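Local coordinates for internalin (Listeria monocytogenes serotype 4b, PDB 4FMZ), which is a leucine-rich-repeat protein of the internalin family that probably takes part in adhesion to host cells and their invasion, at residues D20-I25 and A32-V37; Q60-L65 and S85-L90. All blocks are in the same frame, centred on the assembly; numbering follows the deposited sequence.

Contact 1 of 2, residues D20-I25 and A32-V37; sequences DLAEGI and ASVTDV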
loop_
_atom_site.group_PDB
_atom_site.type_symbol
_atom_site.label_atom_id
_atom_site.label_comp_id
_atom_site.label_asym_id
_atom_site.label_seq_id
_atom_site.Cartn_x
_atom_site.Cartn_y
_atom_site.Cartn_z
ATOM N N ASP A 20 -25.958 -1.366 15.961
ATOM C CA ASP A 20 -25.409 -1.940 14.730
ATOM C C ASP A 20 -24.651 -3.241 14.997
ATOM O O ASP A 20 -24.828 -4.200 14.242
ATOM C CB ASP A 20 -24.550 -0.939 13.976
ATOM C CG ASP A 20 -25.385 0.140 13.297
ATOM O OD1 ASP A 20 -26.591 -0.101 13.040
ATOM O OD2 ASP A 20 -24.844 1.218 13.022
ATOM N N LEU A 21 -23.868 -3.302 16.084
ATOM C CA LEU A 21 -23.185 -4.537 16.449
ATOM C C LEU A 21 -24.218 -5.625 16.834
ATOM O O LEU A 21 -24.087 -6.761 16.380
ATOM C CB LEU A 21 -22.191 -4.311 17.579
ATOM C CG LEU A 21 -21.315 -5.527 17.975
ATOM C CD1 LEU A 21 -20.575 -6.140 16.764
ATOM C CD2 LEU A 21 -20.331 -5.124 19.002
ATOM N N ALA A 22 -25.269 -5.265 17.602
ATOM C CA ALA A 22 -26.333 -6.214 17.984
ATOM C C ALA A 22 -27.006 -6.777 16.718
ATOM O O ALA A 22 -27.201 -7.983 16.629
ATOM C CB ALA A 22 -27.358 -5.538 18.884
ATOM N N GLU A 23 -27.251 -5.912 15.700
ATOM C CA GLU A 23 -27.825 -6.320 14.414
ATOM C C GLU A 23 -26.913 -7.334 13.695
ATOM O O GLU A 23 -27.415 -8.314 13.160
ATOM C CB GLU A 23 -28.123 -5.102 13.520
ATOM C CG GLU A 23 -28.568 -5.395 12.092
ATOM C CD GLU A 23 -29.715 -6.359 11.871
ATOM O OE1 GLU A 23 -30.585 -6.499 12.764
ATOM O OE2 GLU A 23 -29.752 -6.961 10.774
ATOM N N GLY A 24 -25.599 -7.128 13.742
ATOM C CA GLY A 24 -24.635 -8.037 13.130
ATOM C C GLY A 24 -24.597 -9.401 13.782
ATOM O O GLY A 24 -24.412 -10.411 13.094
ATOM N N ILE A 25 -24.747 -9.436 15.126
ATOM C CA ILE A 25 -24.813 -10.676 15.907
ATOM C C ILE A 25 -26.111 -11.417 15.542
ATOM O O ILE A 25 -26.071 -12.621 15.284
ATOM C CB ILE A 25 -24.678 -10.406 17.446
ATOM C CG1 ILE A 25 -23.297 -9.774 17.794
ATOM C CG2 ILE A 25 -24.914 -11.681 18.280
ATOM C CD1 ILE A 25 -22.031 -10.642 17.514
ATOM N N ALA A 32 -34.405 -13.930 14.885
ATOM C CA ALA A 32 -35.478 -13.073 14.374
ATOM C C ALA A 32 -35.313 -11.606 14.798
ATOM O O ALA A 32 -35.694 -10.715 14.048
ATOM C CB ALA A 32 -36.823 -13.589 14.854
ATOM N N SER A 33 -34.760 -11.356 15.996
ATOM C CA SER A 33 -34.669 -10.012 16.574
ATOM C C SER A 33 -33.446 -9.855 17.480
ATOM O O SER A 33 -32.939 -10.844 18.002
ATOM C CB SER A 33 -35.940 -9.743 17.389
ATOM O OG SER A 33 -35.878 -8.595 18.221
ATOM N N VAL A 34 -33.012 -8.597 17.712
ATOM C CA VAL A 34 -31.907 -8.269 18.633
ATOM C C VAL A 34 -32.365 -8.490 20.095
ATOM O O VAL A 34 -31.537 -8.502 21.004
ATOM C CB VAL A 34 -31.333 -6.835 18.423
ATOM C CG1 VAL A 34 -30.680 -6.698 17.044
ATOM C CG2 VAL A 34 -32.398 -5.751 18.647
ATOM N N THR A 35 -33.679 -8.666 20.322
ATOM C CA THR A 35 -34.203 -8.944 21.672
ATOM C C THR A 35 -34.114 -10.449 21.985
ATOM O O THR A 35 -34.340 -10.843 23.134
ATOM C CB THR A 35 -35.646 -8.429 21.850
ATOM O OG1 THR A 35 -36.513 -9.110 20.946
ATOM C CG2 THR A 35 -35.771 -6.921 21.669
ATOM N N ASP A 36 -33.788 -11.287 20.975
ATOM C CA ASP A 36 -33.685 -12.740 21.140
ATOM C C ASP A 36 -32.508 -13.142 22.021
ATOM O O ASP A 36 -31.425 -12.553 21.936
ATOM C CB ASP A 36 -33.561 -13.450 19.780
ATOM C CG ASP A 36 -34.810 -13.419 18.925
ATOM O OD1 ASP A 36 -35.898 -13.087 19.460
ATOM O OD2 ASP A 36 -34.716 -13.766 17.732
ATOM N N VAL A 37 -32.733 -14.167 22.859
ATOM C CA VAL A 37 -31.718 -14.693 23.767
ATOM C C VAL A 37 -30.674 -15.479 22.986
ATOM O O VAL A 37 -31.011 -16.207 22.051
ATOM C CB VAL A 37 -32.382 -15.553 24.877
ATOM C CG1 VAL A 37 -31.395 -16.516 25.534
ATOM C CG2 VAL A 37 -32.983 -14.656 25.927
#
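Val34 meets the helix at Ala22 and Glu23, and one methyl group does the touching. Its CG1 lies 3.7 Å from the backbone C of Ala22 and 4.0 Å from the CB of the same residue. The methyl therefore rests on the backbone of the helix as much as on a side chain. Glu23 adds to the same patch from the next residue, with its backbone N 3.8 Å from Val34 CG1. The CA-CB bond of Val34 points at the helix; with CG1 anti to the carbonyl carbon (chi1 -65°), beside the backbone N, that methyl is the one that meets Ala22.

The chain reverses within one domain here. Helix 19-29 ends, and the loop that follows comes back to touch it at Val34, then turns away to strand 37-38, in the N-terminal domain that precedes the repeats in internalins. The small side chain of Ala22 probably helps the loop come close; the CA atoms of Ala22 and Val34 are 6.0 Å apart. On the helix, Ala22 also touches Ile12 of helix 12-15.

A type I turn from Ser33 to Asp36 presents Val34. It is closed by Asp36 N to Ser33 O, 3.1 Å. The Asp36 carboxylate reaches back to the start of the turn, where OD2 takes the N-H of Ser33 at 3.0 Å, from well above the carboxylate plane. The hydroxyls of Ser33 and Thr35 are also bonded, OG to OG1, 2.8 Å. Glu23 OE1 comes within 4.3 Å of Val34 CG1, and OE2 forms a salt bridge with Arg26.

Contact 2 of 2, residues Q60-L65 and S85-L90; sequences QGIEYL and SNLVKL
Leu87 turns its CG anti to the carbonyl carbon (chi1 -63°), and chi2 of -179° then puts CD1 and CD2 against the backbone of Ile62, Glu63 and Leu65. With chi1, measured to CG1, at -150°, Ile62 CG2 lies between the backbone N and the carbonyl carbon, where it meets Leu87 CD1 at 4.0 Å. The two side chains cross at about a right angle. The two methyls of Leu87 divide the work. CD1 lies 3.5 Å from Ile62 O, while CD2 lies 3.3 Å from Leu65 O and 3.8 Å from Glu63 O. Most of the meeting is thus methyl against carbonyl oxygen, with no hydrogen bond across it.

These loops belong to successive coils of the leucine-rich-repeat solenoid. Each precedes a strand of the parallel array, 70-72 for the first and 92-94 for the second. Leu87 is buried between the coils, as expected of a repeat leucine. Ile62 and Leu65 also face inward and both touch Leu49 of strand 48-50.

Residues 62-64 form a short 3-10 segment, which begins after Gly61. Leu65 N bonds to Ile62 O at 3.0 Å, so this carbonyl both holds the turn and meets Leu87. The Glu63 carboxylate bends away from the neighbouring coil. Its OE1 takes the backbone N-H of Gly61 at 2.8 Å, on the syn side but tilted out of the carboxylate plane. In the other loop, Leu87 is the centre of an inverse gamma turn. It also starts a type I turn to Leu90, closed by Leu90 N to Leu87 O at 3.1 Å.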
loop_
_atom_site.group_PDB
_atom_site.type_symbol
_atom_site.label_atom_id
_atom_site.label_comp_id
_atom_site.label_asym_id
_atom_site.label_seq_id
_atom_site.Cartn_x
_atom_site.Cartn_y
_atom_site.Cartn_z
ATOM N N GLN A 60 -18.581 -3.225 23.009
ATOM C CA GLN A 60 -18.860 -3.922 24.272
ATOM C C GLN A 60 -19.739 -5.140 23.974
ATOM O O GLN A 60 -20.695 -5.034 23.186
ATOM C CB GLN A 60 -19.516 -2.987 25.308
ATOM C CG GLN A 60 -18.543 -1.928 25.845
ATOM C CD GLN A 60 -19.255 -0.762 26.486
ATOM O OE1 GLN A 60 -20.002 -0.021 25.846
ATOM N NE2 GLN A 60 -19.032 -0.572 27.772
ATOM N N GLY A 61 -19.349 -6.284 24.538
ATOM C CA GLY A 61 -20.006 -7.578 24.352
ATOM C C GLY A 61 -19.237 -8.514 23.447
ATOM O O GLY A 61 -19.372 -9.734 23.578
ATOM N N ILE A 62 -18.401 -7.958 22.525
ATOM C CA ILE A 62 -17.607 -8.761 21.581
ATOM C C ILE A 62 -16.639 -9.701 22.316
ATOM O O ILE A 62 -16.261 -10.735 21.758
ATOM C CB ILE A 62 -16.884 -7.893 20.513
ATOM C CG1 ILE A 62 -16.729 -8.692 19.201
ATOM C CG2 ILE A 62 -15.530 -7.311 21.020
ATOM C CD1 ILE A 62 -16.513 -7.865 17.963
ATOM N N GLU A 63 -16.306 -9.374 23.582
ATOM C CA GLU A 63 -15.430 -10.198 24.410
ATOM C C GLU A 63 -16.003 -11.632 24.631
ATOM O O GLU A 63 -15.225 -12.509 24.995
ATOM C CB GLU A 63 -15.088 -9.508 25.754
ATOM C CG GLU A 63 -16.259 -9.277 26.701
ATOM C CD GLU A 63 -17.140 -8.058 26.485
ATOM O OE1 GLU A 63 -16.946 -7.337 25.481
ATOM O OE2 GLU A 63 -18.048 -7.840 27.321
ATOM N N TYR A 64 -17.320 -11.885 24.349
ATOM C CA TYR A 64 -17.946 -13.217 24.475
ATOM C C TYR A 64 -17.721 -14.125 23.260
ATOM O O TYR A 64 -17.971 -15.342 23.329
ATOM C CB TYR A 64 -19.446 -13.098 24.717
ATOM C CG TYR A 64 -19.762 -12.573 26.092
ATOM C CD1 TYR A 64 -19.597 -13.374 27.222
ATOM C CD2 TYR A 64 -20.212 -11.270 26.273
ATOM C CE1 TYR A 64 -19.926 -12.909 28.489
ATOM C CE2 TYR A 64 -20.533 -10.788 27.534
ATOM C CZ TYR A 64 -20.393 -11.617 28.638
ATOM O OH TYR A 64 -20.663 -11.149 29.887
ATOM N N LEU A 65 -17.249 -13.531 22.155
ATOM C CA LEU A 65 -16.949 -14.270 20.933
ATOM C C LEU A 65 -15.525 -14.823 21.050
ATOM O O LEU A 65 -14.648 -14.470 20.268
ATOM C CB LEU A 65 -17.125 -13.334 19.710
ATOM C CG LEU A 65 -18.537 -13.231 19.110
ATOM C CD1 LEU A 65 -19.569 -12.737 20.125
ATOM C CD2 LEU A 65 -18.544 -12.318 17.929
ATOM N N SER A 85 -9.357 -7.072 23.795
ATOM C CA SER A 85 -8.125 -7.409 24.527
ATOM C C SER A 85 -7.888 -8.904 24.819
ATOM O O SER A 85 -6.728 -9.310 24.831
ATOM C CB SER A 85 -8.008 -6.616 25.823
ATOM O OG SER A 85 -8.939 -7.059 26.798
ATOM N N ASN A 86 -8.933 -9.709 25.033
ATOM C CA ASN A 86 -8.741 -11.134 25.325
ATOM C C ASN A 86 -9.161 -12.044 24.150
ATOM O O ASN A 86 -9.190 -13.265 24.305
ATOM C CB ASN A 86 -9.494 -11.516 26.601
ATOM C CG ASN A 86 -8.695 -11.290 27.854
ATOM O OD1 ASN A 86 -8.473 -10.153 28.286
ATOM N ND2 ASN A 86 -8.253 -12.375 28.474
ATOM N N LEU A 87 -9.415 -11.478 22.962
ATOM C CA LEU A 87 -9.801 -12.313 21.815
ATOM C C LEU A 87 -8.525 -12.808 21.117
ATOM O O LEU A 87 -8.250 -12.493 19.958
ATOM C CB LEU A 87 -10.753 -11.549 20.870
ATOM C CG LEU A 87 -12.099 -11.146 21.509
ATOM C CD1 LEU A 87 -12.997 -10.426 20.508
ATOM C CD2 LEU A 87 -12.824 -12.368 22.113
ATOM N N VAL A 88 -7.765 -13.627 21.847
ATOM C CA VAL A 88 -6.433 -14.096 21.460
ATOM C C VAL A 88 -6.440 -15.078 20.271
ATOM O O VAL A 88 -5.366 -15.333 19.739
ATOM C CB VAL A 88 -5.647 -14.665 22.673
ATOM C CG1 VAL A 88 -5.406 -13.569 23.720
ATOM C CG2 VAL A 88 -6.356 -15.882 23.284
ATOM N N LYS A 89 -7.612 -15.592 19.822
ATOM C CA LYS A 89 -7.647 -16.469 18.635
ATOM C C LYS A 89 -7.745 -15.651 17.323
ATOM O O LYS A 89 -7.735 -16.230 16.231
ATOM C CB LYS A 89 -8.807 -17.461 18.720
ATOM C CG LYS A 89 -8.584 -18.589 19.715
ATOM C CD LYS A 89 -9.712 -19.618 19.571
ATOM C CE LYS A 89 -9.559 -20.831 20.441
ATOM N NZ LYS A 89 -10.552 -21.872 20.079
ATOM N N LEU A 90 -7.842 -14.312 17.426
ATOM C CA LEU A 90 -7.908 -13.444 16.244
ATOM C C LEU A 90 -6.643 -13.562 15.386
ATOM O O LEU A 90 -5.516 -13.433 15.895
ATOM C CB LEU A 90 -8.128 -11.963 16.623
ATOM C CG LEU A 90 -9.553 -11.555 16.982
ATOM C CD1 LEU A 90 -9.562 -10.145 17.548
ATOM C CD2 LEU A 90 -10.498 -11.670 15.779
#

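Overall arrangement
Contact 1 is only partly buried and lies in the N-terminal domain, where a helix meets the loop that follows it. Contact 2 is buried and joins two successive coils of the repeat solenoid. Neither has a hydrogen bond across it. In both, branched side chains press methyl groups on backbone: one valine methyl in contact 1, two leucine methyls in contact 2. Several polar side chains bond within their own segment, such as Asp36 in contact 1 and Glu63 in contact 2. The centres are about 17 Å apart. Ile25 CD1 packs on Leu65 CD2 at 3.9 Å, and both residues touch Leu49 of strand 48-50, consistent with a hydrophobic interior shared by helix and coils.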